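Local coordinates for lipopolysaccharide biosynthesis protein wbpB (Thermus thermophilus, PDB 3O9Z) that acts as an NAD-dependent dehydrogenase in the biosynthesis of the sugar 2,3-diacetamido-2,3-dideoxy-D-mannuronic acid and binds 2-oxoglutarate next to the cofactor, at residues V154-Y158 / R307-L311; V202-R207 / L294-S300. All coordinates share one frame; numbering follows the deposited sequence.

Contact 1 (V154-Y158 / R307-L311); sequences VVLTY and RHPFL. With AKG (2-oxoglutaric acid), chain F.
The shortest polar bond across this contact joins T157 OG1 and H308 NE2 at 2.9 Å, the hydroxyl lying at the edge of the imidazole and in its plane. The other ring nitrogen is engaged as well: H308 ND1 accepts the backbone N-H of F310 at 3.0 Å in a fairly straight bond (163°). With both nitrogens held, the rotation of the ring is fixed. P309 CD rests on one face, offset toward the rim, and V155 CG1 approaches obliquely, 3.5 Å from H308 NE2. T157 divides its branches between two partners: with chi1 at -55° OG1 reaches the imidazole, while CG2 lies anti to the backbone N and meets F310 CE2 at 3.6 Å. The same phenyl ring carries H308 CE1 over one face, offset toward the rim. Strand alternation sends L156 and Y158 the other way, where Y158 OH donates to O4 of 2-oxoglutarate at 2.6 Å. H187, R247 and three further residues also bond this ligand. Strand 152-160 runs between strands 221-228 and 245-251; helix 186-196 packs on its L156 side, whereas the C-terminal 307-311 segment covers the opposite face, where F226 of strand 221-228 meets the F310 ring edge-to-face.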
ATOM      1  N   VAL A 154     -38.302  17.881  16.071  1.00 13.50           N
ATOM      2  CA  VAL A 154     -37.661  17.669  14.763  1.00 14.06           C
ATOM      3  C   VAL A 154     -37.456  16.174  14.558  1.00 14.19           C
ATOM      4  O   VAL A 154     -37.073  15.461  15.497  1.00 13.04           O
ATOM      5  CB  VAL A 154     -36.271  18.332  14.761  1.00 14.48           C
ATOM      6  CG1 VAL A 154     -35.565  18.022  13.407  1.00 15.72           C
ATOM      7  CG2 VAL A 154     -36.367  19.842  14.948  1.00 17.09           C
ATOM      8  N   VAL A 155     -37.711  15.707  13.343  1.00 14.15           N
ATOM      9  CA  VAL A 155     -37.360  14.344  12.969  1.00 13.95           C
ATOM     10  C   VAL A 155     -36.349  14.468  11.840  1.00 14.86           C
ATOM     11  O   VAL A 155     -36.629  15.079  10.801  1.00 15.83           O
ATOM     12  CB  VAL A 155     -38.587  13.554  12.487  1.00 14.97           C
ATOM     13  CG1 VAL A 155     -38.157  12.187  11.998  1.00 16.24           C
ATOM     14  CG2 VAL A 155     -39.589  13.410  13.633  1.00 14.91           C
ATOM     15  N   LEU A 156     -35.161  13.909  12.037  1.00 12.60           N
ATOM     16  CA  LEU A 156     -34.078  13.990  11.037  1.00 12.80           C
ATOM     17  C   LEU A 156     -33.872  12.571  10.552  1.00 12.26           C
ATOM     18  O   LEU A 156     -33.643  11.650  11.351  1.00 12.07           O
ATOM     19  CB  LEU A 156     -32.777  14.408  11.754  1.00 12.96           C
ATOM     20  CG  LEU A 156     -31.618  14.879  10.887  1.00 13.68           C
ATOM     21  CD1 LEU A 156     -31.020  13.766  10.040  1.00 16.76           C
ATOM     22  CD2 LEU A 156     -31.984  16.126  10.048  1.00 17.30           C
ATOM     23  N   THR A 157     -34.008  12.368   9.236  1.00 12.45           N
ATOM     24  CA  THR A 157     -33.805  11.052   8.638  1.00 11.49           C
ATOM     25  C   THR A 157     -32.773  11.183   7.533  1.00 12.53           C
ATOM     26  O   THR A 157     -32.862  12.088   6.693  1.00 13.78           O
ATOM     27  CB  THR A 157     -35.125  10.581   7.999  1.00 13.01           C
ATOM     28  OG1 THR A 157     -36.154  10.632   8.995  1.00 14.82           O
ATOM     29  CG2 THR A 157     -35.001   9.120   7.531  1.00 16.13           C
ATOM     30  N   TYR A 158     -31.718  10.379   7.613  1.00 12.95           N
ATOM     31  CA  TYR A 158     -30.550  10.586   6.757  1.00 12.90           C
ATOM     32  C   TYR A 158     -30.122   9.224   6.235  1.00 11.58           C
ATOM     33  O   TYR A 158     -29.456   8.451   6.946  1.00 12.45           O
ATOM     34  CB  TYR A 158     -29.422  11.255   7.580  1.00 14.24           C
ATOM     35  CG  TYR A 158     -28.394  11.956   6.729  1.00 12.89           C
ATOM     36  CD1 TYR A 158     -27.402  11.245   6.044  1.00 14.92           C
ATOM     37  CD2 TYR A 158     -28.458  13.333   6.557  1.00 14.62           C
ATOM     38  CE1 TYR A 158     -26.450  11.931   5.271  1.00 17.32           C
ATOM     39  CE2 TYR A 158     -27.550  14.018   5.764  1.00 14.26           C
ATOM     40  CZ  TYR A 158     -26.547  13.321   5.135  1.00 13.41           C
ATOM     41  OH  TYR A 158     -25.623  13.972   4.337  1.00 17.13           O
ATOM     42  N   ARG A 307     -38.319   8.051  20.317  1.00 16.65           N
ATOM     43  CA  ARG A 307     -37.946   7.025  19.364  1.00 17.17           C
ATOM     44  C   ARG A 307     -38.181   7.466  17.923  1.00 16.81           C
ATOM     45  O   ARG A 307     -39.322   7.755  17.557  1.00 18.95           O
ATOM     46  CB  ARG A 307     -38.777   5.765  19.644  1.00 20.17           C
ATOM     47  CG  ARG A 307     -38.365   4.520  18.865  1.00 23.14           C
ATOM     48  CD  ARG A 307     -39.369   3.358  19.013  1.00 31.46           C
ATOM     49  NE  ARG A 307     -39.737   3.149  20.408  1.00 49.48           N
ATOM     50  CZ  ARG A 307     -40.985   3.007  20.855  1.00 51.15           C
ATOM     51  NH1 ARG A 307     -42.018   3.056  20.019  1.00 54.40           N
ATOM     52  NH2 ARG A 307     -41.200   2.825  22.150  1.00 52.51           N
ATOM     53  N   HIS A 308     -37.159   7.459  17.064  1.00 14.67           N
ATOM     54  CA  HIS A 308     -37.394   7.792  15.659  1.00 15.56           C
ATOM     55  C   HIS A 308     -38.422   6.849  15.049  1.00 15.08           C
ATOM     56  O   HIS A 308     -38.394   5.682  15.381  1.00 16.82           O
ATOM     57  CB  HIS A 308     -36.053   7.766  14.895  1.00 13.56           C
ATOM     58  CG  HIS A 308     -36.170   8.242  13.479  1.00 13.33           C
ATOM     59  ND1 HIS A 308     -36.721   7.458  12.485  1.00 13.32           N
ATOM     60  CD2 HIS A 308     -35.871   9.430  12.898  1.00 12.89           C
ATOM     61  CE1 HIS A 308     -36.694   8.122  11.340  1.00 12.37           C
ATOM     62  NE2 HIS A 308     -36.181   9.322  11.563  1.00 13.29           N
ATOM     63  N   PRO A 309     -39.335   7.352  14.195  1.00 15.09           N
ATOM     64  CA  PRO A 309     -40.372   6.468  13.634  1.00 17.96           C
ATOM     65  C   PRO A 309     -39.852   5.197  12.981  1.00 18.26           C
ATOM     66  O   PRO A 309     -40.564   4.175  12.981  1.00 22.24           O
ATOM     67  CB  PRO A 309     -41.087   7.363  12.620  1.00 22.06           C
ATOM     68  CG  PRO A 309     -40.900   8.735  13.163  1.00 22.80           C
ATOM     69  CD  PRO A 309     -39.528   8.763  13.822  1.00 17.29           C
ATOM     70  N   PHE A 310     -38.686   5.235  12.340  1.00 15.79           N
ATOM     71  CA  PHE A 310     -38.175   4.026  11.692  1.00 19.51           C
ATOM     72  C   PHE A 310     -37.884   2.910  12.703  1.00 23.67           C
ATOM     73  O   PHE A 310     -37.762   1.739  12.331  1.00 24.84           O
ATOM     74  CB  PHE A 310     -36.950   4.341  10.843  1.00 19.60           C
ATOM     75  CG  PHE A 310     -37.242   5.029   9.522  1.00 17.44           C
ATOM     76  CD1 PHE A 310     -38.470   5.633   9.258  1.00 18.11           C
ATOM     77  CD2 PHE A 310     -36.218   5.205   8.593  1.00 17.52           C
ATOM     78  CE1 PHE A 310     -38.679   6.300   8.056  1.00 21.78           C
ATOM     79  CE2 PHE A 310     -36.421   5.861   7.422  1.00 18.36           C
ATOM     80  CZ  PHE A 310     -37.651   6.390   7.113  1.00 20.26           C
ATOM     81  N   LEU A 311     -37.775   3.248  13.985  1.00 24.43           N
ATOM     82  CA  LEU A 311     -37.559   2.215  15.008  1.00 26.77           C
ATOM     83  C   LEU A 311     -38.832   1.483  15.455  1.00 30.90           C
ATOM     84  O   LEU A 311     -38.792   0.592  16.310  1.00 33.16           O
ATOM     85  CB  LEU A 311     -36.856   2.837  16.217  1.00 24.21           C
ATOM     86  CG  LEU A 311     -35.334   2.854  16.107  1.00 24.76           C
ATOM     87  CD1 LEU A 311     -34.872   3.262  14.740  1.00 29.17           C
ATOM     88  CD2 LEU A 311     -34.659   3.640  17.231  1.00 21.36           C
TER
HETATM   89  C1  AKG F 312     -19.332  11.003   2.672  1.00 18.98           C
HETATM   90  O1  AKG F 312     -19.610  10.003   1.960  1.00 17.27           O
HETATM   91  O2  AKG F 312     -18.288  11.060   3.332  1.00 17.74           O
HETATM   92  C2  AKG F 312     -20.145  12.200   2.683  1.00 21.25           C
HETATM   93  O5  AKG F 312     -19.802  13.140   3.396  1.00 16.24           O
HETATM   94  C3  AKG F 312     -21.403  12.279   1.860  1.00 17.38           C
HETATM   95  C4  AKG F 312     -22.572  11.879   2.760  1.00 18.14           C
HETATM   96  C5  AKG F 312     -23.888  11.740   2.021  1.00 16.67           C
HETATM   97  O3  AKG F 312     -23.923  11.103   0.951  1.00 17.36           O
HETATM   98  O4  AKG F 312     -24.902  12.264   2.488  1.00 17.20           O

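Contact 2 (V202-R207 / L294-S300); sequences VEVHAR and LRTLPLS
Bends at chi2 (-145°) and chi3 (-89°) fold the R207 chain so that its guanidinium meets the backbone carbonyls of L294 and L297. NH2 of R207 donates to both: to L297 O at 2.7 Å, in the carbonyl plane and on a lone pair, and to L294 O, also at 2.7 Å, from a position tilted out of that carbonyl's plane. Both acceptors lie near the guanidinium plane. R207 NH1 adds a weak bond to L297 O, and water 2 bridges R207 NE and L294 O. A leucine in place of R207 would probably leave these two carbonyls without their shared donor and would take from water 2 the N-H it accepts at NE. The strand side belongs to 199-207, an outermost strand of the six-stranded sheet in the C-terminal domain of this Gfo/Idh/MocA-type enzyme; a classic beta bulge interrupts it, H205 and A206 both facing A213. On its outer edge S300 N donates to V204 O at 2.9 Å, while water 1 links V204 N to P298 O and S300 OG. Apolar contacts fill in beside these bonds. L294 CD2 lies 3.8 Å from both V202 CG1 and V204 CB, and L297 CD2 reaches V202 CG1 at 3.9 Å. L299 CD2 lies against the H205-A206 peptide, 3.5 Å from A206 N. H205 NE2 donates to E203 OE1 at 2.9 Å, in the ring plane and onto the anti lone pair, while E203 OE2 is bonded to H201. R295 turns away from the strand, its guanidinium bonded to G178 O, L107 O and T182 and making a cation-pi contact with W108.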
ATOM      1  N   VAL A 202     -27.802  13.593  25.036  1.00 15.65           N
ATOM      2  CA  VAL A 202     -27.670  12.750  23.846  1.00 16.03           C
ATOM      3  C   VAL A 202     -28.004  11.304  24.187  1.00 17.26           C
ATOM      4  O   VAL A 202     -27.605  10.820  25.265  1.00 18.85           O
ATOM      5  CB  VAL A 202     -26.201  12.736  23.364  1.00 17.70           C
ATOM      6  CG1 VAL A 202     -26.066  11.804  22.142  1.00 18.91           C
ATOM      7  CG2 VAL A 202     -25.780  14.131  22.973  1.00 18.79           C
ATOM      8  N   GLU A 203     -28.774  10.622  23.340  1.00 15.53           N
ATOM      9  CA  GLU A 203     -29.074   9.190  23.500  1.00 15.69           C
ATOM     10  C   GLU A 203     -28.808   8.460  22.190  1.00 15.35           C
ATOM     11  O   GLU A 203     -29.050   9.003  21.115  1.00 14.66           O
ATOM     12  CB  GLU A 203     -30.564   8.917  23.794  1.00 19.35           C
ATOM     13  CG  GLU A 203     -31.052   9.651  24.997  1.00 22.07           C
ATOM     14  CD  GLU A 203     -32.516   9.459  25.303  1.00 23.45           C
ATOM     15  OE1 GLU A 203     -33.270   8.720  24.631  1.00 21.11           O
ATOM     16  OE2 GLU A 203     -32.941  10.126  26.260  1.00 27.51           O
ATOM     17  N   VAL A 204     -28.386   7.202  22.272  1.00 15.44           N
ATOM     18  CA  VAL A 204     -28.292   6.368  21.079  1.00 15.34           C
ATOM     19  C   VAL A 204     -29.118   5.126  21.328  1.00 14.67           C
ATOM     20  O   VAL A 204     -29.014   4.526  22.428  1.00 14.90           O
ATOM     21  CB  VAL A 204     -26.839   6.078  20.696  1.00 15.54           C
ATOM     22  CG1 VAL A 204     -26.103   5.354  21.821  1.00 18.21           C
ATOM     23  CG2 VAL A 204     -26.790   5.224  19.445  1.00 14.88           C
ATOM     24  N   HIS A 205     -29.977   4.777  20.365  1.00 15.83           N
ATOM     25  CA  HIS A 205     -30.961   3.708  20.525  1.00 15.16           C
ATOM     26  C   HIS A 205     -30.655   2.470  19.686  1.00 15.62           C
ATOM     27  O   HIS A 205     -31.158   1.377  19.973  1.00 19.17           O
ATOM     28  CB  HIS A 205     -32.354   4.211  20.119  1.00 16.82           C
ATOM     29  CG  HIS A 205     -32.804   5.403  20.894  1.00 15.63           C
ATOM     30  ND1 HIS A 205     -33.661   6.348  20.358  1.00 16.04           N
ATOM     31  CD2 HIS A 205     -32.512   5.812  22.151  1.00 17.12           C
ATOM     32  CE1 HIS A 205     -33.869   7.289  21.258  1.00 14.61           C
ATOM     33  NE2 HIS A 205     -33.191   6.990  22.355  1.00 17.02           N
ATOM     34  N   ALA A 206     -29.864   2.666  18.632  1.00 16.46           N
ATOM     35  CA  ALA A 206     -29.531   1.567  17.692  1.00 17.09           C
ATOM     36  C   ALA A 206     -28.164   1.884  17.158  1.00 16.10           C
ATOM     37  O   ALA A 206     -27.837   3.022  16.840  1.00 17.45           O
ATOM     38  CB  ALA A 206     -30.535   1.471  16.526  1.00 17.11           C
ATOM     39  N   ARG A 207     -27.315   0.864  17.068  1.00 20.87           N
ATOM     40  CA  ARG A 207     -25.975   1.122  16.551  1.00 22.86           C
ATOM     41  C   ARG A 207     -25.331  -0.108  15.936  1.00 27.37           C
ATOM     42  O   ARG A 207     -24.639  -0.848  16.661  1.00 31.12           O
ATOM     43  CB  ARG A 207     -25.078   1.741  17.644  1.00 22.79           C
ATOM     44  CG  ARG A 207     -23.599   1.822  17.301  1.00 29.65           C
ATOM     45  CD  ARG A 207     -22.835   1.602  18.571  1.00 36.68           C
ATOM     46  NE  ARG A 207     -22.653   2.889  19.217  1.00 33.48           N
ATOM     47  CZ  ARG A 207     -22.905   3.131  20.498  1.00 29.75           C
ATOM     48  NH1 ARG A 207     -23.383   2.175  21.291  1.00 31.07           N
ATOM     49  NH2 ARG A 207     -22.650   4.347  20.957  1.00 22.49           N
ATOM     50  N   LEU A 294     -20.853   9.890  20.856  1.00 19.64           N
ATOM     51  CA  LEU A 294     -21.563   8.747  20.310  1.00 21.00           C
ATOM     52  C   LEU A 294     -20.699   7.510  20.051  1.00 23.52           C
ATOM     53  O   LEU A 294     -21.229   6.406  19.878  1.00 24.37           O
ATOM     54  CB  LEU A 294     -22.288   9.187  19.032  1.00 17.57           C
ATOM     55  CG  LEU A 294     -23.582   9.975  19.245  1.00 20.31           C
ATOM     56  CD1 LEU A 294     -24.102  10.562  17.917  1.00 18.94           C
ATOM     57  CD2 LEU A 294     -24.638   9.036  19.889  1.00 20.55           C
ATOM     58  N   ARG A 295     -19.371   7.655  19.984  1.00 20.83           N
ATOM     59  CA  ARG A 295     -18.546   6.448  19.831  1.00 22.58           C
ATOM     60  C   ARG A 295     -18.578   5.488  21.000  1.00 25.21           C
ATOM     61  O   ARG A 295     -18.375   4.285  20.845  1.00 27.94           O
ATOM     62  CB  ARG A 295     -17.078   6.788  19.511  1.00 22.43           C
ATOM     63  CG  ARG A 295     -16.947   7.614  18.263  1.00 19.36           C
ATOM     64  CD  ARG A 295     -15.505   8.059  17.943  1.00 16.16           C
ATOM     65  NE  ARG A 295     -15.639   9.033  16.896  1.00 14.61           N
ATOM     66  CZ  ARG A 295     -15.063  10.231  16.874  1.00 13.17           C
ATOM     67  NH1 ARG A 295     -14.161  10.566  17.832  1.00 15.68           N
ATOM     68  NH2 ARG A 295     -15.329  11.087  15.914  1.00 14.92           N
ATOM     69  N   THR A 296     -18.784   6.026  22.196  1.00 24.05           N
ATOM     70  CA  THR A 296     -18.717   5.188  23.381  1.00 26.07           C
ATOM     71  C   THR A 296     -19.985   5.288  24.211  1.00 25.98           C
ATOM     72  O   THR A 296     -20.122   4.576  25.205  1.00 27.94           O
ATOM     73  CB  THR A 296     -17.527   5.583  24.273  1.00 27.39           C
ATOM     74  OG1 THR A 296     -17.562   6.989  24.521  1.00 27.67           O
ATOM     75  CG2 THR A 296     -16.210   5.207  23.585  1.00 29.76           C
ATOM     76  N   LEU A 297     -20.914   6.168  23.839  1.00 22.89           N
ATOM     77  CA  LEU A 297     -22.144   6.252  24.634  1.00 21.96           C
ATOM     78  C   LEU A 297     -22.865   4.888  24.658  1.00 21.57           C
ATOM     79  O   LEU A 297     -23.166   4.309  23.619  1.00 21.38           O
ATOM     80  CB  LEU A 297     -23.063   7.325  24.034  1.00 19.68           C
ATOM     81  CG  LEU A 297     -24.308   7.614  24.870  1.00 17.40           C
ATOM     82  CD1 LEU A 297     -23.892   8.296  26.195  1.00 22.33           C
ATOM     83  CD2 LEU A 297     -25.149   8.539  24.005  1.00 16.83           C
ATOM     84  N   PRO A 298     -23.204   4.378  25.862  1.00 21.90           N
ATOM     85  CA  PRO A 298     -23.988   3.157  25.888  1.00 21.70           C
ATOM     86  C   PRO A 298     -25.362   3.323  25.261  1.00 19.60           C
ATOM     87  O   PRO A 298     -25.981   4.389  25.400  1.00 20.68           O
ATOM     88  CB  PRO A 298     -24.114   2.837  27.384  1.00 24.03           C
ATOM     89  CG  PRO A 298     -22.946   3.561  28.018  1.00 24.82           C
ATOM     90  CD  PRO A 298     -22.800   4.825  27.208  1.00 24.66           C
ATOM     91  N   LEU A 299     -25.802   2.266  24.598  1.00 20.06           N
ATOM     92  CA  LEU A 299     -27.167   2.147  24.108  1.00 19.95           C
ATOM     93  C   LEU A 299     -28.178   2.292  25.231  1.00 22.28           C
ATOM     94  O   LEU A 299     -28.002   1.809  26.361  1.00 21.42           O
ATOM     95  CB  LEU A 299     -27.388   0.814  23.392  1.00 22.55           C
ATOM     96  CG  LEU A 299     -26.786   0.689  21.997  1.00 24.25           C
ATOM     97  CD1 LEU A 299     -26.766  -0.781  21.550  1.00 30.18           C
ATOM     98  CD2 LEU A 299     -27.571   1.509  20.971  1.00 25.82           C
ATOM     99  N   SER A 300     -29.253   3.011  24.939  1.00 18.59           N
ATOM    100  CA  SER A 300     -30.366   3.043  25.865  1.00 21.25           C
ATOM    101  C   SER A 300     -31.694   2.724  25.192  1.00 21.25           C
ATOM    102  O   SER A 300     -31.818   2.759  23.965  1.00 21.79           O
ATOM    103  CB  SER A 300     -30.419   4.411  26.519  1.00 23.98           C
ATOM    104  OG  SER A 300     -30.687   5.431  25.571  1.00 21.04           O
TER
HETATM  105  O   HOH W   1     -27.984   6.264  25.050  1.00 18.40           O
HETATM  106  O   HOH W   2     -22.728   5.635  17.545  1.00 30.13           O

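In the fold
Both contacts bring the chain beyond helix 281-294 onto the same six-stranded sheet, at centres 15 Å apart. Contact 1 lies on the face of an interior strand and is partly buried, three of its six touching residues being buried; contact 2 lies along an outermost strand, near the surface. Their chemistry follows: ring and methyl packing around one side-chain bond in the former, valine-leucine packing beside backbone carbonyls, an arginine and bridging waters in the latter. The surface buried differs too, 194 against 543 Å². Contact 2 is nested within the loop that contact 1 closes, and the two meet where L311 CD2 packs 3.7 Å from H205 CB.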